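Local coordinates for RagB/SusD domain protein (Flavobacterium johnsoniae, PDB 5J5U) that binds chitin, probably at the cell surface as the SusD-like lipoprotein of a locus that lets the bacterium use this polysaccharide, at residues 47-52 with 249-254; 62-67 with 473-478; 285-290 with 294-299; 343-348 with 401-406; 445-450 with 467-472. All blocks are in the same frame, centred on the assembly; numbering follows the deposited sequence.

Contact 1 of 5, residues 47-52 with 249-254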
# COMPACT_ATOMS: atom_id res chain seq x y z
N GLN A 47 5.35 -6.50 9.16
CA GLN A 47 4.76 -7.46 10.07
C GLN A 47 3.23 -7.45 10.00
O GLN A 47 2.53 -7.54 11.01
CB GLN A 47 5.25 -7.20 11.49
CG GLN A 47 6.77 -7.25 11.58
CD GLN A 47 7.32 -7.20 13.04
OE1 GLN A 47 6.66 -6.70 13.96
NE2 GLN A 47 8.53 -7.72 13.23
N HIS A 48 2.71 -7.33 8.78
CA HIS A 48 1.34 -7.65 8.50
C HIS A 48 1.13 -9.18 8.61
O HIS A 48 0.10 -9.64 9.11
CB HIS A 48 0.95 -7.17 7.10
CG HIS A 48 0.47 -5.75 7.05
ND1 HIS A 48 0.25 -5.08 5.87
CD2 HIS A 48 0.18 -4.88 8.04
CE1 HIS A 48 -0.17 -3.85 6.13
NE2 HIS A 48 -0.21 -3.70 7.44
N TYR A 49 2.11 -9.96 8.15
CA TYR A 49 1.95 -11.43 8.12
C TYR A 49 3.13 -12.24 8.67
O TYR A 49 4.30 -11.78 8.63
CB TYR A 49 1.72 -11.91 6.68
CG TYR A 49 0.77 -11.07 5.85
CD1 TYR A 49 -0.61 -11.22 5.98
CD2 TYR A 49 1.25 -10.17 4.92
CE1 TYR A 49 -1.48 -10.49 5.21
CE2 TYR A 49 0.37 -9.43 4.12
CZ TYR A 49 -1.00 -9.59 4.28
OH TYR A 49 -1.88 -8.85 3.51
N SER A 50 2.85 -13.45 9.14
CA SER A 50 3.92 -14.42 9.41
C SER A 50 3.42 -15.88 9.36
O SER A 50 2.23 -16.15 9.51
CB SER A 50 4.56 -14.11 10.78
OG SER A 50 5.83 -14.73 10.89
N GLY A 51 4.30 -16.84 9.15
CA GLY A 51 3.87 -18.23 9.19
C GLY A 51 4.20 -19.10 8.01
O GLY A 51 4.60 -20.25 8.19
N SER A 52 3.99 -18.59 6.80
CA SER A 52 4.30 -19.34 5.59
C SER A 52 5.82 -19.37 5.34
O SER A 52 6.55 -18.52 5.84
CB SER A 52 3.59 -18.75 4.38
OG SER A 52 4.30 -17.66 3.82
N TYR A 249 -3.58 -14.87 -5.40
CA TYR A 249 -2.66 -15.80 -6.04
C TYR A 249 -1.48 -16.10 -5.11
O TYR A 249 -1.07 -17.26 -4.95
CB TYR A 249 -2.17 -15.26 -7.38
CG TYR A 249 -1.00 -16.03 -7.95
CD1 TYR A 249 -1.21 -17.26 -8.57
CD2 TYR A 249 0.29 -15.54 -7.87
CE1 TYR A 249 -0.17 -17.98 -9.10
CE2 TYR A 249 1.36 -16.26 -8.39
CZ TYR A 249 1.11 -17.48 -9.01
OH TYR A 249 2.14 -18.21 -9.54
N GLY A 250 -0.92 -15.06 -4.50
CA GLY A 250 0.16 -15.29 -3.54
C GLY A 250 -0.31 -16.11 -2.33
O GLY A 250 0.34 -17.07 -1.93
N PHE A 251 -1.43 -15.71 -1.74
CA PHE A 251 -2.05 -16.46 -0.63
C PHE A 251 -2.23 -17.95 -0.94
O PHE A 251 -2.01 -18.79 -0.07
CB PHE A 251 -3.40 -15.83 -0.27
CG PHE A 251 -3.29 -14.58 0.57
CD1 PHE A 251 -2.32 -14.48 1.57
CD2 PHE A 251 -4.15 -13.52 0.37
CE1 PHE A 251 -2.23 -13.33 2.35
CE2 PHE A 251 -4.07 -12.36 1.16
CZ PHE A 251 -3.11 -12.27 2.14
N ILE A 252 -2.60 -18.26 -2.18
CA ILE A 252 -2.89 -19.64 -2.62
C ILE A 252 -1.60 -20.39 -2.96
O ILE A 252 -1.49 -21.58 -2.69
CB ILE A 252 -3.86 -19.64 -3.82
CG1 ILE A 252 -5.24 -19.14 -3.37
CG2 ILE A 252 -4.05 -21.04 -4.40
CD1 ILE A 252 -6.17 -18.72 -4.50
N SER A 253 -0.60 -19.71 -3.50
CA SER A 253 0.68 -20.37 -3.77
C SER A 253 1.49 -20.61 -2.48
O SER A 253 2.41 -21.41 -2.47
CB SER A 253 1.50 -19.57 -4.76
OG SER A 253 0.64 -19.06 -5.75
N ASP A 254 1.14 -19.91 -1.41
CA ASP A 254 1.70 -20.22 -0.09
C ASP A 254 0.91 -21.35 0.59
O ASP A 254 1.11 -21.63 1.79
CB ASP A 254 1.70 -18.99 0.81
CG ASP A 254 2.75 -17.98 0.40
OD1 ASP A 254 3.70 -18.34 -0.32
OD2 ASP A 254 2.63 -16.81 0.83
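Phe251, on the last turn of helix 246-253, turns the edge of its ring toward the face of Tyr49 in an offset edge-to-face stack. The planes stand at 80° and the ring centroids are 5.7 Å apart. The far end of the phenylalanine does the touching: Phe251 CZ lies 3.9 Å from Tyr49 CE1, and the phenol oxygen Tyr49 OH sits at 3.9 Å from that same Phe251 CZ, near the plane of the phenylalanine ring. Tyr49 CG stands anti to its carbonyl carbon (chi1 -43°), which swings the ring from strand 49-50 across to the helix. Leu39 of helix 31-45 packs against both rings. An alanine in place of Tyr49 would probably open a gap beside Phe251 and leave that ring without its aromatic mate and freer to turn.

Farther along, Ser52 approaches Asp254, the first residue beyond the helix. Here the side chains lie alongside each other, with Ser52 CB 4.0 Å from Asp254 CB. The polar ends are close without bonding, Ser52 OG being 3.5 Å from Asp254 OD2. Each has stronger business elsewhere: Ser52 OG pairs with Asp258 OD1 and caps helix 53-60 at the Val55 N, while Asp254 OD1 is bound by His35 NE2.

Strand 49-50 and the residues after it thus meet the end of helix 246-253 through two unlike halves, an apolar ring pair beside a polar pair that touches without bonding and whose hydrogen bonds go to Asp258, Val55 and His35 instead.

Contact 2 of 5, residues 62-67 with 473-478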
# COMPACT_ATOMS: atom_id res chain seq x y z
N PHE A 62 14.26 -11.29 6.90
CA PHE A 62 15.15 -10.51 6.01
C PHE A 62 16.24 -11.36 5.31
O PHE A 62 17.39 -11.39 5.72
CB PHE A 62 15.80 -9.35 6.78
CG PHE A 62 14.83 -8.59 7.66
CD1 PHE A 62 13.50 -8.42 7.27
CD2 PHE A 62 15.25 -8.04 8.87
CE1 PHE A 62 12.61 -7.73 8.05
CE2 PHE A 62 14.39 -7.34 9.67
CZ PHE A 62 13.05 -7.19 9.28
N LYS A 63 15.84 -12.04 4.25
CA LYS A 63 16.78 -12.75 3.40
C LYS A 63 16.57 -12.32 1.94
O LYS A 63 15.43 -12.15 1.50
CB LYS A 63 16.61 -14.27 3.55
CG LYS A 63 16.96 -14.80 4.90
CD LYS A 63 17.04 -16.32 4.89
CE LYS A 63 17.27 -16.85 6.30
NZ LYS A 63 17.35 -18.32 6.26
N LYS A 64 17.66 -12.12 1.21
CA LYS A 64 17.60 -11.61 -0.16
C LYS A 64 17.36 -12.69 -1.18
O LYS A 64 18.01 -13.74 -1.15
CB LYS A 64 18.89 -10.89 -0.54
CG LYS A 64 19.27 -9.78 0.37
CD LYS A 64 20.03 -8.72 -0.39
CE LYS A 64 21.46 -9.13 -0.67
NZ LYS A 64 22.30 -7.94 -1.03
N VAL A 65 16.43 -12.42 -2.08
CA VAL A 65 16.24 -13.20 -3.31
C VAL A 65 16.06 -12.13 -4.39
O VAL A 65 15.10 -11.33 -4.33
CB VAL A 65 14.99 -14.13 -3.28
CG1 VAL A 65 14.93 -15.00 -4.53
CG2 VAL A 65 15.01 -15.02 -2.03
N ASP A 66 16.99 -12.10 -5.34
CA ASP A 66 17.02 -11.07 -6.39
C ASP A 66 15.69 -10.94 -7.10
O ASP A 66 15.20 -9.85 -7.32
CB ASP A 66 18.11 -11.36 -7.44
CG ASP A 66 19.51 -11.26 -6.88
OD1 ASP A 66 19.67 -10.62 -5.81
OD2 ASP A 66 20.45 -11.82 -7.50
N GLU A 67 15.13 -12.07 -7.47
CA GLU A 67 13.86 -12.10 -8.18
C GLU A 67 12.76 -11.44 -7.34
O GLU A 67 11.90 -10.72 -7.89
CB GLU A 67 13.48 -13.54 -8.51
CG GLU A 67 12.17 -13.66 -9.20
CD GLU A 67 11.63 -15.08 -9.22
OE1 GLU A 67 11.20 -15.52 -8.14
OE2 GLU A 67 11.60 -15.72 -10.30
N ASN A 473 24.01 -0.05 -4.14
CA ASN A 473 22.67 -0.44 -4.57
C ASN A 473 22.25 -1.57 -3.68
O ASN A 473 22.29 -2.73 -4.08
CB ASN A 473 22.61 -0.87 -6.04
CG ASN A 473 21.22 -1.38 -6.43
OD1 ASN A 473 20.19 -0.90 -5.90
ND2 ASN A 473 21.18 -2.38 -7.32
N ASP A 474 21.93 -1.22 -2.44
CA ASP A 474 21.66 -2.17 -1.39
C ASP A 474 20.27 -1.94 -0.77
O ASP A 474 19.70 -0.86 -0.90
CB ASP A 474 22.76 -2.08 -0.34
CG ASP A 474 22.86 -3.32 0.49
OD1 ASP A 474 22.66 -4.41 -0.10
OD2 ASP A 474 23.13 -3.22 1.70
N TRP A 475 19.72 -2.98 -0.15
CA TRP A 475 18.42 -2.95 0.52
C TRP A 475 18.44 -2.22 1.89
O TRP A 475 17.41 -1.96 2.46
CB TRP A 475 17.89 -4.40 0.51
CG TRP A 475 18.19 -5.47 1.59
CD1 TRP A 475 17.28 -6.12 2.36
CD2 TRP A 475 19.47 -6.03 1.94
NE1 TRP A 475 17.90 -7.05 3.16
CE2 TRP A 475 19.25 -7.01 2.92
CE3 TRP A 475 20.79 -5.84 1.48
CZ2 TRP A 475 20.29 -7.78 3.50
CZ3 TRP A 475 21.84 -6.61 2.05
CH2 TRP A 475 21.57 -7.56 3.07
N THR A 476 19.64 -1.90 2.39
CA THR A 476 19.85 -1.03 3.56
C THR A 476 20.01 0.45 3.16
O THR A 476 20.21 1.30 4.03
CB THR A 476 21.08 -1.46 4.36
OG1 THR A 476 22.16 -1.68 3.44
CG2 THR A 476 20.81 -2.77 5.10
N GLY A 477 19.97 0.76 1.86
CA GLY A 477 19.90 2.15 1.43
C GLY A 477 18.57 2.83 1.75
O GLY A 477 17.59 2.14 2.08
N LYS A 478 18.52 4.16 1.63
CA LYS A 478 17.33 4.97 1.90
C LYS A 478 16.86 5.69 0.65
O LYS A 478 17.68 6.16 -0.14
CB LYS A 478 17.57 6.04 2.96
CG LYS A 478 17.99 5.56 4.33
CD LYS A 478 16.82 5.44 5.25
CE LYS A 478 17.27 5.08 6.67
NZ LYS A 478 18.03 6.17 7.34
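A type I beta turn from Asp474 to Gly477, in the loop following helix 459-468, offers the indole of Trp475 to Lys64, which lies in the short loop leading into helix 66-90. The lysine lays its aliphatic chain over one face of the indole. Lys64 CD is 3.5 Å from the centroid of the six-membered ring of Trp475 and 11° off its normal, a CH-pi contact, and Lys64 CG follows at 3.8 Å from Trp475 CE2. A bend at chi3 (-77°) then keeps the ammonium close: Lys64 NZ comes to 3.4 Å from Trp475 CZ3. From there Lys64 NZ forms a long salt bridge of 3.7 Å to Asp474 OD1, an oxygen that lies at the edge of the indole, in its plane. The other oxygen, Asp474 OD2, accepts a very short bond of 2.5 Å from Thr476 OG1, on its anti side and 34° out of the carboxylate plane, which probably helps hold the carboxylate. Trp475 NE1 is buried by the contact and finds no partner in the model.

An alanine at Trp475 would probably strip Lys64 of the flat surface it lies on, leaving its chain freer to swing and the long pairing with Asp474 harder to keep.

Lys64 also makes a cation-pi contact with Tyr449, and its backbone N is held by Gln439 OE1. The lysine loop joins helix 53-60 to helix 66-90, while Tyr41 of helix 31-45 bonds through its hydroxyl to Lys63 O and Val65 N; from the other flank the turn is tied by backbone hydrogen bonding of Trp475 with Thr446.

Contact 3 of 5, residues 285-290 with 294-299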
# COMPACT_ATOMS: atom_id res chain seq x y z
N GLY A 285 -7.05 -25.46 17.40
CA GLY A 285 -6.28 -26.23 18.34
C GLY A 285 -5.87 -25.41 19.55
O GLY A 285 -5.88 -24.18 19.51
N SER A 286 -5.50 -26.10 20.62
CA SER A 286 -4.99 -25.47 21.83
C SER A 286 -3.48 -25.38 21.79
O SER A 286 -2.83 -26.25 21.20
CB SER A 286 -5.40 -26.26 23.06
OG SER A 286 -4.75 -25.77 24.23
N VAL A 287 -2.93 -24.38 22.47
CA VAL A 287 -1.49 -24.25 22.59
C VAL A 287 -0.89 -25.49 23.25
O VAL A 287 0.30 -25.76 23.09
CB VAL A 287 -1.09 -23.00 23.39
CG1 VAL A 287 -1.50 -21.73 22.67
CG2 VAL A 287 -1.72 -23.04 24.77
N ASN A 288 -1.70 -26.24 23.98
CA ASN A 288 -1.22 -27.45 24.62
C ASN A 288 -1.45 -28.67 23.75
O ASN A 288 -1.25 -29.80 24.17
CB ASN A 288 -1.88 -27.62 25.99
CG ASN A 288 -1.54 -26.49 26.95
OD1 ASN A 288 -0.42 -26.39 27.45
ND2 ASN A 288 -2.52 -25.63 27.21
N GLY A 289 -1.84 -28.43 22.51
CA GLY A 289 -2.11 -29.52 21.59
C GLY A 289 -3.56 -29.96 21.69
O GLY A 289 -4.26 -29.64 22.66
N GLY A 290 -4.01 -30.70 20.68
CA GLY A 290 -5.38 -31.17 20.60
C GLY A 290 -6.39 -30.06 20.35
O GLY A 290 -6.02 -28.89 20.26
N PRO A 294 -12.93 -24.69 26.19
CA PRO A 294 -13.51 -23.43 26.68
C PRO A 294 -12.51 -22.60 27.48
O PRO A 294 -11.66 -23.12 28.20
CB PRO A 294 -14.67 -23.91 27.58
CG PRO A 294 -15.00 -25.29 27.08
CD PRO A 294 -13.68 -25.87 26.65
N GLY A 295 -12.62 -21.29 27.35
CA GLY A 295 -11.74 -20.40 28.10
C GLY A 295 -10.46 -20.01 27.38
O GLY A 295 -10.00 -18.88 27.56
N GLU A 296 -9.89 -20.89 26.56
CA GLU A 296 -8.63 -20.55 25.89
C GLU A 296 -8.86 -19.54 24.79
O GLU A 296 -9.78 -19.70 23.98
CB GLU A 296 -7.92 -21.78 25.30
CG GLU A 296 -6.61 -21.39 24.54
CD GLU A 296 -5.73 -22.58 24.18
OE1 GLU A 296 -6.02 -23.70 24.68
OE2 GLU A 296 -4.75 -22.40 23.39
N GLU A 297 -8.02 -18.50 24.78
CA GLU A 297 -8.06 -17.44 23.78
C GLU A 297 -8.15 -18.02 22.38
O GLU A 297 -7.39 -18.92 22.01
CB GLU A 297 -6.81 -16.56 23.88
CG GLU A 297 -6.76 -15.47 22.82
CD GLU A 297 -7.97 -14.57 22.87
OE1 GLU A 297 -8.18 -13.95 23.93
OE2 GLU A 297 -8.71 -14.48 21.87
N LEU A 298 -9.10 -17.49 21.62
CA LEU A 298 -9.41 -17.96 20.28
C LEU A 298 -8.63 -17.20 19.20
O LEU A 298 -8.51 -17.67 18.07
CB LEU A 298 -10.91 -17.81 20.03
CG LEU A 298 -11.84 -18.89 20.62
CD1 LEU A 298 -13.28 -18.57 20.33
CD2 LEU A 298 -11.52 -20.25 20.04
N TYR A 299 -8.10 -16.03 19.56
CA TYR A 299 -7.47 -15.16 18.56
C TYR A 299 -6.05 -14.79 18.91
O TYR A 299 -5.80 -13.96 19.78
CB TYR A 299 -8.32 -13.90 18.34
CG TYR A 299 -9.64 -14.27 17.71
CD1 TYR A 299 -9.73 -14.46 16.34
CD2 TYR A 299 -10.78 -14.52 18.49
CE1 TYR A 299 -10.91 -14.84 15.75
CE2 TYR A 299 -11.99 -14.91 17.90
CZ TYR A 299 -12.04 -15.06 16.53
OH TYR A 299 -13.20 -15.43 15.92
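Both carboxylate oxygens of Glu296 are spoken for by the turn at Ser286 and Val287. Glu296 OE2 takes the backbone N-H of Val287 at 2.8 Å (Val287 N to Glu296 OE2) in a nearly straight bond of 169°, using the syn lone pair. Glu296 OE1 accepts from the hydroxyl of Ser286, with Ser286 OG to Glu296 OE1 only 2.5 Å, a very short bond whose exact length deserves caution. The glutamate reaches this far because its chain is stretched out, CG anti to the backbone N (chi1 178°) and the rest extended beyond it. Its OE2 has a further partner in Lys283 NZ, a salt bridge, and that lysine also donates to Glu297 O; together with the two neutral donors it would probably stabilise the ionised carboxylate. Around OE2 the methyls of Val287 close in as well, with Val287 CG1 and CG2 each 3.4 Å from Glu296 OE2.

Ser286 OG does double duty. Besides giving its proton to Glu296 it accepts from the N-H of Asn288, Asn288 N to Ser286 OG being 3.1 Å. The main chain is closed separately: Gly289 N donates to Ser286 O at 2.7 Å, and Ser286 N to Gly290 O at 2.9 Å. In the other segment, Tyr299 N is satisfied by Glu297 OE2 at 2.8 Å.

The bond from Asn288 N to Ser286 OG is an ST turn superposed on the type I beta turn from Ser286 to Gly289; here a glutamate from just downstream binds the turn's first two residues within the long excursion between strands 280-281 and 320-321.

Contact 4 of 5, residues 343-348 with 401-406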
# COMPACT_ATOMS: atom_id res chain seq x y z
N LEU A 343 -4.93 10.52 6.90
CA LEU A 343 -3.92 11.48 6.46
C LEU A 343 -4.34 12.89 6.84
O LEU A 343 -3.53 13.67 7.33
CB LEU A 343 -3.70 11.38 4.95
CG LEU A 343 -3.08 10.08 4.43
CD1 LEU A 343 -3.13 10.00 2.92
CD2 LEU A 343 -1.64 9.93 4.95
N LEU A 344 -5.62 13.22 6.64
CA LEU A 344 -6.11 14.53 7.06
C LEU A 344 -6.01 14.71 8.58
O LEU A 344 -5.75 15.81 9.05
CB LEU A 344 -7.54 14.76 6.57
CG LEU A 344 -7.54 15.07 5.06
CD1 LEU A 344 -8.94 15.22 4.49
CD2 LEU A 344 -6.65 16.29 4.73
N ALA A 345 -6.19 13.62 9.35
CA ALA A 345 -5.96 13.69 10.80
C ALA A 345 -4.52 14.13 11.08
O ALA A 345 -4.29 15.04 11.88
CB ALA A 345 -6.25 12.35 11.47
N GLU A 346 -3.56 13.49 10.40
CA GLU A 346 -2.17 13.85 10.63
C GLU A 346 -1.84 15.29 10.19
O GLU A 346 -1.16 16.02 10.91
CB GLU A 346 -1.21 12.88 9.94
CG GLU A 346 0.26 13.28 10.15
CD GLU A 346 1.27 12.33 9.50
OE1 GLU A 346 0.86 11.41 8.76
OE2 GLU A 346 2.47 12.53 9.72
N ALA A 347 -2.33 15.70 9.03
CA ALA A 347 -2.10 17.07 8.57
C ALA A 347 -2.74 18.10 9.53
O ALA A 347 -2.16 19.15 9.80
CB ALA A 347 -2.62 17.26 7.16
N ALA A 348 -3.93 17.78 10.03
CA ALA A 348 -4.61 18.62 11.01
C ALA A 348 -3.77 18.80 12.25
O ALA A 348 -3.58 19.92 12.71
CB ALA A 348 -5.96 18.02 11.39
N GLU A 401 1.40 8.15 16.76
CA GLU A 401 1.41 6.72 17.00
C GLU A 401 0.09 6.07 16.62
O GLU A 401 0.06 5.05 15.91
CB GLU A 401 1.72 6.43 18.47
CG GLU A 401 1.68 4.95 18.81
CD GLU A 401 2.05 4.68 20.25
OE1 GLU A 401 2.34 5.64 20.98
OE2 GLU A 401 2.04 3.50 20.66
N GLN A 402 -0.99 6.72 17.05
CA GLN A 402 -2.35 6.24 16.81
C GLN A 402 -2.71 6.27 15.33
O GLN A 402 -3.33 5.33 14.81
CB GLN A 402 -3.35 7.07 17.62
CG GLN A 402 -3.32 6.76 19.10
CD GLN A 402 -4.20 7.68 19.93
OE1 GLN A 402 -3.74 8.70 20.45
NE2 GLN A 402 -5.47 7.32 20.08
N ILE A 403 -2.31 7.36 14.66
CA ILE A 403 -2.60 7.57 13.24
C ILE A 403 -1.81 6.59 12.36
O ILE A 403 -2.36 6.01 11.41
CB ILE A 403 -2.27 9.04 12.81
CG1 ILE A 403 -3.25 10.01 13.47
CG2 ILE A 403 -2.34 9.21 11.29
CD1 ILE A 403 -2.94 11.44 13.19
N GLY A 404 -0.53 6.43 12.68
CA GLY A 404 0.31 5.46 11.99
C GLY A 404 -0.21 4.05 12.12
O GLY A 404 -0.28 3.32 11.12
N THR A 405 -0.61 3.68 13.34
CA THR A 405 -1.13 2.34 13.61
C THR A 405 -2.44 2.09 12.84
O THR A 405 -2.64 1.02 12.21
CB THR A 405 -1.36 2.14 15.12
OG1 THR A 405 -0.18 2.53 15.83
CG2 THR A 405 -1.69 0.68 15.44
N GLN A 406 -3.32 3.09 12.86
CA GLN A 406 -4.57 2.96 12.12
C GLN A 406 -4.32 2.84 10.61
O GLN A 406 -4.94 2.02 9.94
CB GLN A 406 -5.50 4.14 12.42
CG GLN A 406 -6.12 4.09 13.80
CD GLN A 406 -6.91 2.81 14.04
OE1 GLN A 406 -7.47 2.21 13.12
NE2 GLN A 406 -6.93 2.37 15.29
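Ile403 CD1 is the one atom that presses hard against the facing helix. It rests on the backbone between Ala345 and Glu346, with Ile403 CD1 only 3.5 Å from Glu346 N. The methyl Ala345 CB lies 3.8 Å from Ile403 CD1 on one flank. On the other, Glu346 CB is 4.0 Å from Ile403 CD1. Ile403 holds CG1 anti to its carbonyl carbon (chi1 -68°) and extends straight on to CD1, so the end of the side chain meets the helix, while the branch Ile403 CG2 brushes Glu346 CB at 4.1 Å. Ala345, with no more than a methyl, probably allows this close approach to the main chain. Helices 337-349 and 399-410 pack here within the alpha-helical body expected of the SusD family, whose clan is that of the TPR proteins.

Beyond this patch the touch is slack. Glu346 touches with CB and then extends away from the isoleucine to its arginines, in salt bridges from OE1 to Arg424 NH2 and from OE2 to Arg350 NH2. The far face of helix 399-410 faces solvent at Glu401, whereas Leu343 and Ala347 turn away from Ile403 to pack on Met194 of helix 178-195.

Contact 5 of 5, residues 445-450 with 467-472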
# COMPACT_ATOMS: atom_id res chain seq x y z
N PRO A 445 15.00 -3.73 6.21
CA PRO A 445 15.40 -3.16 4.93
C PRO A 445 14.61 -1.91 4.62
O PRO A 445 13.39 -1.87 4.84
CB PRO A 445 15.09 -4.29 3.94
CG PRO A 445 15.16 -5.53 4.78
CD PRO A 445 14.57 -5.13 6.09
N THR A 446 15.28 -0.89 4.08
CA THR A 446 14.61 0.38 3.87
C THR A 446 14.39 0.71 2.38
O THR A 446 13.89 1.79 2.06
CB THR A 446 15.37 1.53 4.57
OG1 THR A 446 16.78 1.37 4.37
CG2 THR A 446 15.06 1.50 6.08
N ARG A 447 14.77 -0.21 1.50
CA ARG A 447 14.39 -0.14 0.07
C ARG A 447 14.67 -1.51 -0.54
O ARG A 447 15.33 -2.33 0.08
CB ARG A 447 15.17 0.94 -0.68
CG ARG A 447 16.69 0.62 -0.81
CD ARG A 447 17.50 1.73 -1.51
NE ARG A 447 17.34 1.74 -2.97
CZ ARG A 447 18.07 1.01 -3.83
NH1 ARG A 447 19.00 0.18 -3.38
NH2 ARG A 447 17.85 1.09 -5.15
N LEU A 448 14.18 -1.77 -1.75
CA LEU A 448 14.64 -2.92 -2.51
C LEU A 448 15.61 -2.39 -3.59
O LEU A 448 15.70 -1.17 -3.82
CB LEU A 448 13.46 -3.69 -3.12
CG LEU A 448 12.46 -4.29 -2.11
CD1 LEU A 448 11.33 -5.02 -2.84
CD2 LEU A 448 13.14 -5.23 -1.11
N TYR A 449 16.35 -3.29 -4.23
CA TYR A 449 17.50 -2.84 -5.02
C TYR A 449 17.29 -3.02 -6.53
O TYR A 449 16.58 -3.93 -6.97
CB TYR A 449 18.76 -3.58 -4.52
CG TYR A 449 18.61 -5.08 -4.38
CD1 TYR A 449 18.23 -5.66 -3.16
CD2 TYR A 449 18.86 -5.94 -5.45
CE1 TYR A 449 18.10 -7.03 -3.02
CE2 TYR A 449 18.74 -7.31 -5.31
CZ TYR A 449 18.35 -7.85 -4.09
OH TYR A 449 18.21 -9.22 -3.96
N TYR A 450 17.92 -2.15 -7.32
CA TYR A 450 17.84 -2.23 -8.78
C TYR A 450 18.44 -3.55 -9.26
O TYR A 450 19.42 -4.01 -8.67
CB TYR A 450 18.59 -1.09 -9.46
CG TYR A 450 18.43 0.32 -8.93
CD1 TYR A 450 17.19 0.89 -8.69
CD2 TYR A 450 19.55 1.11 -8.71
CE1 TYR A 450 17.08 2.21 -8.23
CE2 TYR A 450 19.47 2.41 -8.27
CZ TYR A 450 18.25 2.96 -8.02
OH TYR A 450 18.20 4.26 -7.57
N GLN A 467 25.88 6.39 -6.93
CA GLN A 467 26.64 7.48 -6.33
C GLN A 467 25.75 8.33 -5.45
O GLN A 467 26.15 8.72 -4.36
CB GLN A 467 27.27 8.39 -7.38
CG GLN A 467 28.71 8.09 -7.72
CD GLN A 467 29.22 9.01 -8.81
OE1 GLN A 467 28.51 9.32 -9.75
NE2 GLN A 467 30.44 9.49 -8.66
N ARG A 468 24.56 8.66 -5.94
CA ARG A 468 23.66 9.49 -5.14
C ARG A 468 23.14 8.74 -3.91
O ARG A 468 22.62 9.36 -2.99
CB ARG A 468 22.49 9.99 -5.98
CG ARG A 468 22.93 10.79 -7.16
CD ARG A 468 21.81 11.64 -7.65
NE ARG A 468 20.75 10.86 -8.25
CZ ARG A 468 20.44 10.91 -9.55
NH1 ARG A 468 21.13 11.72 -10.33
NH2 ARG A 468 19.44 10.16 -10.04
N MET A 469 23.26 7.41 -3.88
CA MET A 469 22.88 6.67 -2.68
C MET A 469 24.03 6.47 -1.67
O MET A 469 23.86 5.78 -0.66
CB MET A 469 22.31 5.30 -3.05
CG MET A 469 20.84 5.35 -3.41
SD MET A 469 20.07 3.73 -3.61
CE MET A 469 20.90 3.10 -5.07
N GLY A 470 25.19 7.03 -1.96
CA GLY A 470 26.34 6.90 -1.08
C GLY A 470 27.26 5.80 -1.56
O GLY A 470 28.15 5.37 -0.83
N GLY A 471 27.05 5.30 -2.77
CA GLY A 471 27.94 4.32 -3.34
C GLY A 471 27.43 2.89 -3.41
O GLY A 471 28.13 2.01 -3.91
N THR A 472 26.23 2.62 -2.90
CA THR A 472 25.68 1.25 -2.97
C THR A 472 24.30 1.14 -3.62
O THR A 472 23.55 2.11 -3.69
CB THR A 472 25.56 0.59 -1.56
OG1 THR A 472 24.93 1.51 -0.67
CG2 THR A 472 26.91 0.24 -1.00
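Arg447 and Tyr450 both reach Met469, which follows helix 459-468 directly. Along 445-450 it is Arg447 that comes first, pointing at Met469. The sulfur lies over the centre of one face of the guanidinium, with Met469 SD 3.4 Å from Arg447 CZ and the same distance, 3.4 Å, from Arg447 NE. The arginine bends at chi3 (-77°), which turns its flat end broadside to the sulfur; Tyr449 N is more distant on the opposite side, toward the rim. Its N-H groups are occupied by oxygens: NH1 donates to Asp474 O and Asn473 OD1, and NH2 to Tyr119 O, which fixes the rotation of the plane.

After Leu448 and Tyr449, whose side chains do not join in, Tyr450 returns to the methionine: Tyr450 CE2 is 3.6 Å from Met469 CE, an apolar touch, and Tyr450 OH is 3.9 Å from Met469 CE. Arg447 NH2 sits 3.3 Å above the plane of the Tyr450 ring, over its centre. The guanidinium therefore stands edge-on over the tyrosine, its NH2 corner above the ring, while Met469 SD covers one of its own flat faces. Met469 bends at its last torsion (chi3 -67°), which carries Met469 CE toward Arg447 NH2, 3.7 Å away, and toward the phenol.

Gly470 ends helix 459-468 with a Schellman motif, and Met469 projects from that end onto the loop between helices 415-425 and 452-457; Tyr450 also packs on Tyr462 and Ala465 of helix 459-468 and touches Tyr119 of helix 98-119.

How the contacts relate
Contacts 2 and 5 form one neighbourhood, their centres about 9 Å apart, and they touch directly: Gly477 O lies 2.5 Å from Thr446 OG1, Asp66 OD1 lies 2.7 Å from Tyr449 OH, both probable hydrogen bonds, and Trp475 packs on Pro445. Contact 2 ties the C-terminal tail to residues 62-67, while contact 5, within the chain span so closed, is a local C-terminal contact beside it. Contact 1 is about 6 Å from contact 2 at the nearest atoms, without touching. The centre of contact 4 is about 27 Å from that of contact 1, though their nearest atoms come within about 7 Å without touching. Contact 3 is the outlier, about 45 Å centre to centre from contact 5.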